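Local structure of ALDH21) (Physcomitrella patens subsp. patens, 5N5S) at residues B[186-191]-B[215-220]; B[209-214]-B[239-244]. The protein probably oxidises D-glyceraldehyde 3-phosphate to 3-phosphoglycerate with NADP(+) and water, as a non-phosphorylating member of the aldehyde dehydrogenase family. All blocks are in the same frame, centred on the assembly; numbering follows the deposited sequence.

Contact 1 of 2, residues B[186-191]-B[215-220]; sequences SPWNFP and SRTPLS. With NAP (NADP nicotinamide-adenine-dinucleotide phosphate), chain G.
T217 and W188 meet mainly by packing. OG1 of T217 lies 3.2 Å from CA of W188 and 3.4 Å from CB of P191, and its bond to the carbonyl O of W188 is weak. With OG1 between its own backbone N and carbonyl carbon (chi1 68°), T217 turns CG2 to the edge of the indole, near the ring plane. P191 crosses T217 at about a right angle, and its carbonyl O sits 3.4 Å from CB of S220, whose hydroxyl is bonded to E125 of helix 115-126. R216 swings round a bend at chi3 and brings NH2 to 3.6 Å from CD1 of W188, which lies over one face of the guanidinium.

The strong polar bonds go to NADP. From the 186-191 side, S186 O accepts from the ribose hydroxyl O3B at 2.8 Å, and W188 N donates to the pyrophosphate oxygen O2N, bent to 144°. From the other side, S215 grips O3X of the 2'-phosphate twice, through its backbone N and through OG at 2.7 Å. The two loops thus hold each other by close packing and one weak hydrogen bond, and spend their good hydrogen bonds on the cofactor, and S215 reads the phosphate that distinguishes NADP from NAD.

Contact 2 of 2, residues B[209-214]-B[239-244]; sequences FVLKPA and FSILPV. With NAP (NADP nicotinamide-adenine-dinucleotide phosphate), chain G.
Two neighbouring parallel strands of the Rossmann-type cofactor-binding sheet, 209-212 and 239-241, run side by side here, with 12° between their directions and 4.8 Å between their axes. Together with helix 219-229 they form a beta-alpha-beta unit. The sound backbone bonds bracket I241: L211 N donates to S240 O, nearly straight at 174°, and L211 O accepts from L242 N.

On one face, F239 CB sits over the ring of F209, 3.9 Å from its centroid, as a CH-pi contact. Further along, CG2 of I241 touches both CD2 of L211 and CG of P213. V210 CG1 meets L242 CD1 at 3.9 Å on the other face.

At the C-terminal end of strand 209-212, K212 bends at chi2 and chi4 to bring NZ 2.9 Å from V244 O, nearly along that carbonyl. NZ also binds P213 O, from above the carbonyl plane, and O3X (2.8 Å), O2B and O3B of NADP. Five oxygens share three N-H, so some bonds must be bifurcated. The ammonium group probably offsets some of the phosphate charge.

Helix 219-229 covers the face of L211 and I241, helix 75-94 packs on V210, S240 and L242, and strand 182-185 borders 209-212 within the sheet.

How the contacts relate
The two contacts belong to one cofactor-binding fold, their centres 11 Å apart: contact 2 pairs two strands of the sheet, and contact 1 joins loops that follow the ends of strands 182-185 and 209-212. Their segments alternate along the chain: 186-191, 209-214, 215-220, 239-244. Strand 182-185 leads into the first; helix 193-205 then returns to strand 209-212, and helix 219-229 carries the chain on to strand 239-241, at the edge of this sheet within the chain. They touch directly, for instance where P218 CB meets P243 CB at 3.6 Å. Both line the adenosine ribose and its 2'-phosphate, so neighbouring strand ends contribute to one NADP site.

Contact 1 of 2, residues B[186-191]-B[215-220]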
loop_
_atom_site.group_PDB
_atom_site.type_symbol
_atom_site.label_atom_id
_atom_site.label_comp_id
_atom_site.label_asym_id
_atom_site.label_seq_id
_atom_site.Cartn_x
_atom_site.Cartn_y
_atom_site.Cartn_z
ATOM N N SER B 186 13.408 -14.616 -24.944
ATOM C CA SER B 186 14.456 -13.674 -24.538
ATOM C C SER B 186 15.433 -13.303 -25.682
ATOM O O SER B 186 15.558 -14.081 -26.630
ATOM C CB SER B 186 15.208 -14.237 -23.333
ATOM O OG SER B 186 15.686 -15.550 -23.590
ATOM N N PRO B 187 16.143 -12.133 -25.623
ATOM C CA PRO B 187 17.062 -11.775 -26.717
ATOM C C PRO B 187 18.501 -12.269 -26.504
ATOM O O PRO B 187 18.765 -12.994 -25.547
ATOM C CB PRO B 187 16.982 -10.243 -26.722
ATOM C CG PRO B 187 16.767 -9.885 -25.302
ATOM C CD PRO B 187 16.145 -11.079 -24.589
ATOM N N TRP B 188 19.432 -11.848 -27.375
ATOM C CA TRP B 188 20.825 -12.264 -27.284
ATOM C C TRP B 188 21.717 -11.379 -26.386
ATOM O O TRP B 188 22.683 -11.909 -25.842
ATOM C CB TRP B 188 21.469 -12.420 -28.701
ATOM C CG TRP B 188 21.828 -11.120 -29.376
ATOM C CD1 TRP B 188 21.079 -10.435 -30.286
ATOM C CD2 TRP B 188 22.989 -10.314 -29.125
ATOM N NE1 TRP B 188 21.693 -9.247 -30.609
ATOM C CE2 TRP B 188 22.861 -9.141 -29.901
ATOM C CE3 TRP B 188 24.129 -10.468 -28.313
ATOM C CZ2 TRP B 188 23.822 -8.125 -29.884
ATOM C CZ3 TRP B 188 25.072 -9.454 -28.284
ATOM C CH2 TRP B 188 24.920 -8.305 -29.071
ATOM N N ASN B 189 21.479 -10.043 -26.318
ATOM C CA ASN B 189 22.394 -9.091 -25.666
ATOM C C ASN B 189 22.561 -9.267 -24.147
ATOM O O ASN B 189 23.682 -9.070 -23.669
ATOM C CB ASN B 189 22.105 -7.638 -26.020
ATOM C CG ASN B 189 20.677 -7.190 -25.933
ATOM O OD1 ASN B 189 19.748 -7.857 -26.412
ATOM N ND2 ASN B 189 20.501 -5.978 -25.432
ATOM N N PHE B 190 21.516 -9.659 -23.399
ATOM C CA PHE B 190 21.687 -9.979 -21.977
ATOM C C PHE B 190 21.101 -11.365 -21.821
ATOM O O PHE B 190 19.928 -11.493 -21.453
ATOM C CB PHE B 190 21.026 -8.957 -21.048
ATOM C CG PHE B 190 21.681 -7.602 -21.002
ATOM C CD1 PHE B 190 21.384 -6.635 -21.956
ATOM C CD2 PHE B 190 22.552 -7.272 -19.973
ATOM C CE1 PHE B 190 21.980 -5.374 -21.906
ATOM C CE2 PHE B 190 23.144 -6.008 -19.917
ATOM C CZ PHE B 190 22.852 -5.066 -20.883
ATOM N N PRO B 191 21.861 -12.421 -22.208
ATOM C CA PRO B 191 21.284 -13.773 -22.192
ATOM C C PRO B 191 21.042 -14.380 -20.814
ATOM O O PRO B 191 20.474 -15.469 -20.734
ATOM C CB PRO B 191 22.271 -14.602 -23.024
ATOM C CG PRO B 191 23.527 -13.873 -23.000
ATOM C CD PRO B 191 23.258 -12.435 -22.696
ATOM N N SER B 215 18.930 -18.372 -30.056
ATOM C CA SER B 215 19.747 -19.447 -30.636
ATOM C C SER B 215 21.244 -19.176 -30.562
ATOM O O SER B 215 22.017 -20.102 -30.326
ATOM C CB SER B 215 19.348 -19.701 -32.086
ATOM O OG SER B 215 18.051 -20.266 -32.167
ATOM N N ARG B 216 21.647 -17.910 -30.773
ATOM C CA ARG B 216 23.045 -17.471 -30.745
ATOM C C ARG B 216 23.636 -17.462 -29.328
ATOM O O ARG B 216 24.843 -17.673 -29.181
ATOM C CB ARG B 216 23.193 -16.086 -31.397
ATOM C CG ARG B 216 23.074 -16.100 -32.924
ATOM C CD ARG B 216 22.932 -14.703 -33.502
ATOM N NE ARG B 216 21.640 -14.100 -33.170
ATOM C CZ ARG B 216 21.301 -12.846 -33.451
ATOM N NH1 ARG B 216 22.156 -12.040 -34.073
ATOM N NH2 ARG B 216 20.105 -12.385 -33.105
ATOM N N THR B 217 22.797 -17.201 -28.295
ATOM C CA THR B 217 23.228 -17.128 -26.886
ATOM C C THR B 217 22.378 -18.042 -25.942
ATOM O O THR B 217 21.722 -17.520 -25.034
ATOM C CB THR B 217 23.247 -15.659 -26.397
ATOM O OG1 THR B 217 21.904 -15.170 -26.341
ATOM C CG2 THR B 217 24.127 -14.736 -27.249
ATOM N N PRO B 218 22.388 -19.392 -26.085
ATOM C CA PRO B 218 21.524 -20.210 -25.215
ATOM C C PRO B 218 22.139 -20.744 -23.925
ATOM O O PRO B 218 21.394 -21.146 -23.037
ATOM C CB PRO B 218 21.119 -21.359 -26.134
ATOM C CG PRO B 218 22.298 -21.536 -27.066
ATOM C CD PRO B 218 23.069 -20.235 -27.096
ATOM N N LEU B 219 23.479 -20.801 -23.849
ATOM C CA LEU B 219 24.279 -21.362 -22.756
ATOM C C LEU B 219 23.947 -20.806 -21.377
ATOM O O LEU B 219 23.865 -21.585 -20.429
ATOM C CB LEU B 219 25.779 -21.205 -23.063
ATOM C CG LEU B 219 26.509 -22.281 -23.902
ATOM C CD1 LEU B 219 25.724 -22.714 -25.136
ATOM C CD2 LEU B 219 27.852 -21.779 -24.346
ATOM N N SER B 220 23.741 -19.474 -21.266
ATOM C CA SER B 220 23.390 -18.797 -20.011
ATOM C C SER B 220 22.080 -19.325 -19.458
ATOM O O SER B 220 21.995 -19.600 -18.260
ATOM C CB SER B 220 23.298 -17.293 -20.216
ATOM O OG SER B 220 24.582 -16.801 -20.542
HETATM P PA NAP G . 14.987 -10.432 -31.825
HETATM O O1A NAP G . 13.641 -9.873 -32.097
HETATM O O2A NAP G . 15.784 -10.775 -33.089
HETATM O O5B NAP G . 14.888 -11.823 -31.041
HETATM C C5B NAP G . 14.495 -12.030 -29.669
HETATM C C4B NAP G . 14.032 -13.460 -29.527
HETATM O O4B NAP G . 12.856 -13.684 -30.341
HETATM C C3B NAP G . 15.030 -14.554 -29.916
HETATM O O3B NAP G . 14.981 -15.608 -28.959
HETATM C C2B NAP G . 14.533 -15.001 -31.290
HETATM O O2B NAP G . 14.966 -16.301 -31.741
HETATM C C1B NAP G . 13.028 -14.869 -31.098
HETATM N N9A NAP G . 12.116 -14.833 -32.241
HETATM C C8A NAP G . 12.227 -14.068 -33.372
HETATM N N7A NAP G . 11.220 -14.190 -34.200
HETATM C C5A NAP G . 10.382 -15.098 -33.571
HETATM C C6A NAP G . 9.125 -15.639 -33.922
HETATM N N6A NAP G . 8.459 -15.305 -35.029
HETATM N N1A NAP G . 8.556 -16.521 -33.065
HETATM C C2A NAP G . 9.203 -16.831 -31.935
HETATM N N3A NAP G . 10.387 -16.382 -31.496
HETATM C C4A NAP G . 10.927 -15.511 -32.364
HETATM O O3 NAP G . 16.015 -9.604 -30.923
HETATM P PN NAP G . 17.571 -9.731 -30.570
HETATM O O1N NAP G . 18.370 -9.433 -31.780
HETATM O O2N NAP G . 17.804 -11.007 -29.860
HETATM O O5D NAP G . 17.722 -8.512 -29.550
HETATM C C5D NAP G . 17.810 -7.140 -30.012
HETATM C C4D NAP G . 16.540 -6.358 -29.752
HETATM O O4D NAP G . 16.083 -6.593 -28.397
HETATM C C3D NAP G . 16.695 -4.843 -29.844
HETATM O O3D NAP G . 15.575 -4.231 -30.476
HETATM C C2D NAP G . 16.812 -4.455 -28.371
HETATM O O2D NAP G . 16.510 -3.103 -28.059
HETATM C C1D NAP G . 15.715 -5.381 -27.771
HETATM N N1N NAP G . 15.903 -5.535 -26.269
HETATM C C2N NAP G . 14.913 -5.066 -25.379
HETATM C C3N NAP G . 15.170 -5.101 -24.018
HETATM C C7N NAP G . 14.268 -4.513 -22.950
HETATM O O7N NAP G . 14.519 -4.733 -21.744
HETATM N N7N NAP G . 13.200 -3.808 -23.339
HETATM C C4N NAP G . 16.391 -5.616 -23.580
HETATM C C5N NAP G . 17.335 -6.074 -24.484
HETATM C C6N NAP G . 17.070 -6.032 -25.821
HETATM P P2B NAP G . 16.370 -16.623 -32.442
HETATM O O1X NAP G . 17.421 -15.552 -32.275
HETATM O O2X NAP G . 16.034 -16.936 -33.921
HETATM O O3X NAP G . 16.712 -17.916 -31.704
#

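Contact 2 of 2, residues B[209-214]-B[239-244]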
loop_
_atom_site.group_PDB
_atom_site.type_symbol
_atom_site.label_atom_id
_atom_site.label_comp_id
_atom_site.label_asym_id
_atom_site.label_seq_id
_atom_site.Cartn_x
_atom_site.Cartn_y
_atom_site.Cartn_z
ATOM N N PHE B 209 6.733 -22.656 -16.535
ATOM C CA PHE B 209 7.118 -21.940 -17.746
ATOM C C PHE B 209 7.884 -22.758 -18.780
ATOM O O PHE B 209 8.485 -23.791 -18.460
ATOM C CB PHE B 209 7.929 -20.669 -17.389
ATOM C CG PHE B 209 9.269 -20.940 -16.740
ATOM C CD1 PHE B 209 10.406 -21.164 -17.517
ATOM C CD2 PHE B 209 9.401 -20.948 -15.353
ATOM C CE1 PHE B 209 11.641 -21.405 -16.919
ATOM C CE2 PHE B 209 10.641 -21.176 -14.754
ATOM C CZ PHE B 209 11.749 -21.406 -15.540
ATOM N N VAL B 210 7.882 -22.253 -20.028
ATOM C CA VAL B 210 8.629 -22.817 -21.155
ATOM C C VAL B 210 9.391 -21.638 -21.752
ATOM O O VAL B 210 8.771 -20.674 -22.224
ATOM C CB VAL B 210 7.781 -23.602 -22.205
ATOM C CG1 VAL B 210 8.691 -24.346 -23.181
ATOM C CG2 VAL B 210 6.826 -24.589 -21.537
ATOM N N LEU B 211 10.732 -21.682 -21.646
ATOM C CA LEU B 211 11.628 -20.619 -22.101
ATOM C C LEU B 211 12.340 -20.955 -23.405
ATOM O O LEU B 211 12.985 -22.000 -23.509
ATOM C CB LEU B 211 12.636 -20.213 -20.988
ATOM C CG LEU B 211 13.859 -19.354 -21.379
ATOM C CD1 LEU B 211 13.574 -17.875 -21.279
ATOM C CD2 LEU B 211 15.030 -19.670 -20.512
ATOM N N LYS B 212 12.217 -20.047 -24.394
ATOM C CA LYS B 212 12.877 -20.122 -25.683
ATOM C C LYS B 212 13.951 -19.020 -25.704
ATOM O O LYS B 212 13.649 -17.864 -26.028
ATOM C CB LYS B 212 11.873 -19.977 -26.845
ATOM C CG LYS B 212 12.492 -20.114 -28.239
ATOM C CD LYS B 212 12.356 -18.794 -28.985
ATOM C CE LYS B 212 13.225 -18.682 -30.210
ATOM N NZ LYS B 212 14.664 -18.537 -29.860
ATOM N N PRO B 213 15.211 -19.345 -25.317
ATOM C CA PRO B 213 16.269 -18.323 -25.380
ATOM C C PRO B 213 16.765 -18.131 -26.816
ATOM O O PRO B 213 16.442 -18.946 -27.685
ATOM C CB PRO B 213 17.361 -18.888 -24.466
ATOM C CG PRO B 213 17.177 -20.367 -24.519
ATOM C CD PRO B 213 15.747 -20.659 -24.886
ATOM N N ALA B 214 17.536 -17.045 -27.070
ATOM C CA ALA B 214 18.088 -16.756 -28.394
ATOM C C ALA B 214 19.069 -17.859 -28.810
ATOM O O ALA B 214 19.896 -18.272 -27.996
ATOM C CB ALA B 214 18.774 -15.402 -28.389
ATOM N N PHE B 239 9.588 -26.278 -15.391
ATOM C CA PHE B 239 10.369 -25.571 -16.392
ATOM C C PHE B 239 10.830 -26.453 -17.533
ATOM O O PHE B 239 11.047 -27.650 -17.363
ATOM C CB PHE B 239 11.585 -24.876 -15.736
ATOM C CG PHE B 239 12.751 -25.767 -15.368
ATOM C CD1 PHE B 239 12.767 -26.456 -14.160
ATOM C CD2 PHE B 239 13.847 -25.887 -16.212
ATOM C CE1 PHE B 239 13.847 -27.263 -13.814
ATOM C CE2 PHE B 239 14.917 -26.719 -15.878
ATOM C CZ PHE B 239 14.908 -27.405 -14.685
ATOM N N SER B 240 11.053 -25.827 -18.679
ATOM C CA SER B 240 11.607 -26.418 -19.894
ATOM C C SER B 240 12.340 -25.265 -20.593
ATOM O O SER B 240 11.845 -24.126 -20.589
ATOM C CB SER B 240 10.509 -26.991 -20.787
ATOM O OG SER B 240 9.776 -28.024 -20.145
ATOM N N ILE B 241 13.563 -25.534 -21.079
ATOM C CA ILE B 241 14.398 -24.556 -21.772
ATOM C C ILE B 241 14.727 -25.139 -23.123
ATOM O O ILE B 241 15.493 -26.110 -23.220
ATOM C CB ILE B 241 15.627 -24.082 -20.949
ATOM C CG1 ILE B 241 15.156 -23.478 -19.610
ATOM C CG2 ILE B 241 16.459 -23.047 -21.755
ATOM C CD1 ILE B 241 16.077 -23.590 -18.489
ATOM N N LEU B 242 14.063 -24.609 -24.160
ATOM C CA LEU B 242 14.202 -25.132 -25.515
ATOM C C LEU B 242 14.754 -24.089 -26.502
ATOM O O LEU B 242 13.985 -23.325 -27.098
ATOM C CB LEU B 242 12.877 -25.760 -26.011
ATOM C CG LEU B 242 12.093 -26.637 -25.029
ATOM C CD1 LEU B 242 10.676 -26.801 -25.482
ATOM C CD2 LEU B 242 12.754 -27.989 -24.826
ATOM N N PRO B 243 16.095 -24.031 -26.676
ATOM C CA PRO B 243 16.664 -23.078 -27.640
ATOM C C PRO B 243 16.465 -23.569 -29.073
ATOM O O PRO B 243 17.130 -24.514 -29.523
ATOM C CB PRO B 243 18.147 -22.995 -27.245
ATOM C CG PRO B 243 18.343 -23.976 -26.114
ATOM C CD PRO B 243 17.147 -24.862 -26.065
ATOM N N VAL B 244 15.477 -22.978 -29.754
ATOM C CA VAL B 244 15.110 -23.289 -31.139
ATOM C C VAL B 244 15.186 -22.025 -31.977
ATOM O O VAL B 244 15.131 -20.922 -31.428
ATOM C CB VAL B 244 13.725 -23.995 -31.295
ATOM C CG1 VAL B 244 13.791 -25.439 -30.834
ATOM C CG2 VAL B 244 12.601 -23.235 -30.591
HETATM P PA NAP G . 14.987 -10.432 -31.825
HETATM O O1A NAP G . 13.641 -9.873 -32.097
HETATM O O2A NAP G . 15.784 -10.775 -33.089
HETATM O O5B NAP G . 14.888 -11.823 -31.041
HETATM C C5B NAP G . 14.495 -12.030 -29.669
HETATM C C4B NAP G . 14.032 -13.460 -29.527
HETATM O O4B NAP G . 12.856 -13.684 -30.341
HETATM C C3B NAP G . 15.030 -14.554 -29.916
HETATM O O3B NAP G . 14.981 -15.608 -28.959
HETATM C C2B NAP G . 14.533 -15.001 -31.290
HETATM O O2B NAP G . 14.966 -16.301 -31.741
HETATM C C1B NAP G . 13.028 -14.869 -31.098
HETATM N N9A NAP G . 12.116 -14.833 -32.241
HETATM C C8A NAP G . 12.227 -14.068 -33.372
HETATM N N7A NAP G . 11.220 -14.190 -34.200
HETATM C C5A NAP G . 10.382 -15.098 -33.571
HETATM C C6A NAP G . 9.125 -15.639 -33.922
HETATM N N6A NAP G . 8.459 -15.305 -35.029
HETATM N N1A NAP G . 8.556 -16.521 -33.065
HETATM C C2A NAP G . 9.203 -16.831 -31.935
HETATM N N3A NAP G . 10.387 -16.382 -31.496
HETATM C C4A NAP G . 10.927 -15.511 -32.364
HETATM O O3 NAP G . 16.015 -9.604 -30.923
HETATM P PN NAP G . 17.571 -9.731 -30.570
HETATM O O1N NAP G . 18.370 -9.433 -31.780
HETATM O O2N NAP G . 17.804 -11.007 -29.860
HETATM O O5D NAP G . 17.722 -8.512 -29.550
HETATM C C5D NAP G . 17.810 -7.140 -30.012
HETATM C C4D NAP G . 16.540 -6.358 -29.752
HETATM O O4D NAP G . 16.083 -6.593 -28.397
HETATM C C3D NAP G . 16.695 -4.843 -29.844
HETATM O O3D NAP G . 15.575 -4.231 -30.476
HETATM C C2D NAP G . 16.812 -4.455 -28.371
HETATM O O2D NAP G . 16.510 -3.103 -28.059
HETATM C C1D NAP G . 15.715 -5.381 -27.771
HETATM N N1N NAP G . 15.903 -5.535 -26.269
HETATM C C2N NAP G . 14.913 -5.066 -25.379
HETATM C C3N NAP G . 15.170 -5.101 -24.018
HETATM C C7N NAP G . 14.268 -4.513 -22.950
HETATM O O7N NAP G . 14.519 -4.733 -21.744
HETATM N N7N NAP G . 13.200 -3.808 -23.339
HETATM C C4N NAP G . 16.391 -5.616 -23.580
HETATM C C5N NAP G . 17.335 -6.074 -24.484
HETATM C C6N NAP G . 17.070 -6.032 -25.821
HETATM P P2B NAP G . 16.370 -16.623 -32.442
HETATM O O1X NAP G . 17.421 -15.552 -32.275
HETATM O O2X NAP G . 16.034 -16.936 -33.921
HETATM O O3X NAP G . 16.712 -17.916 -31.704
#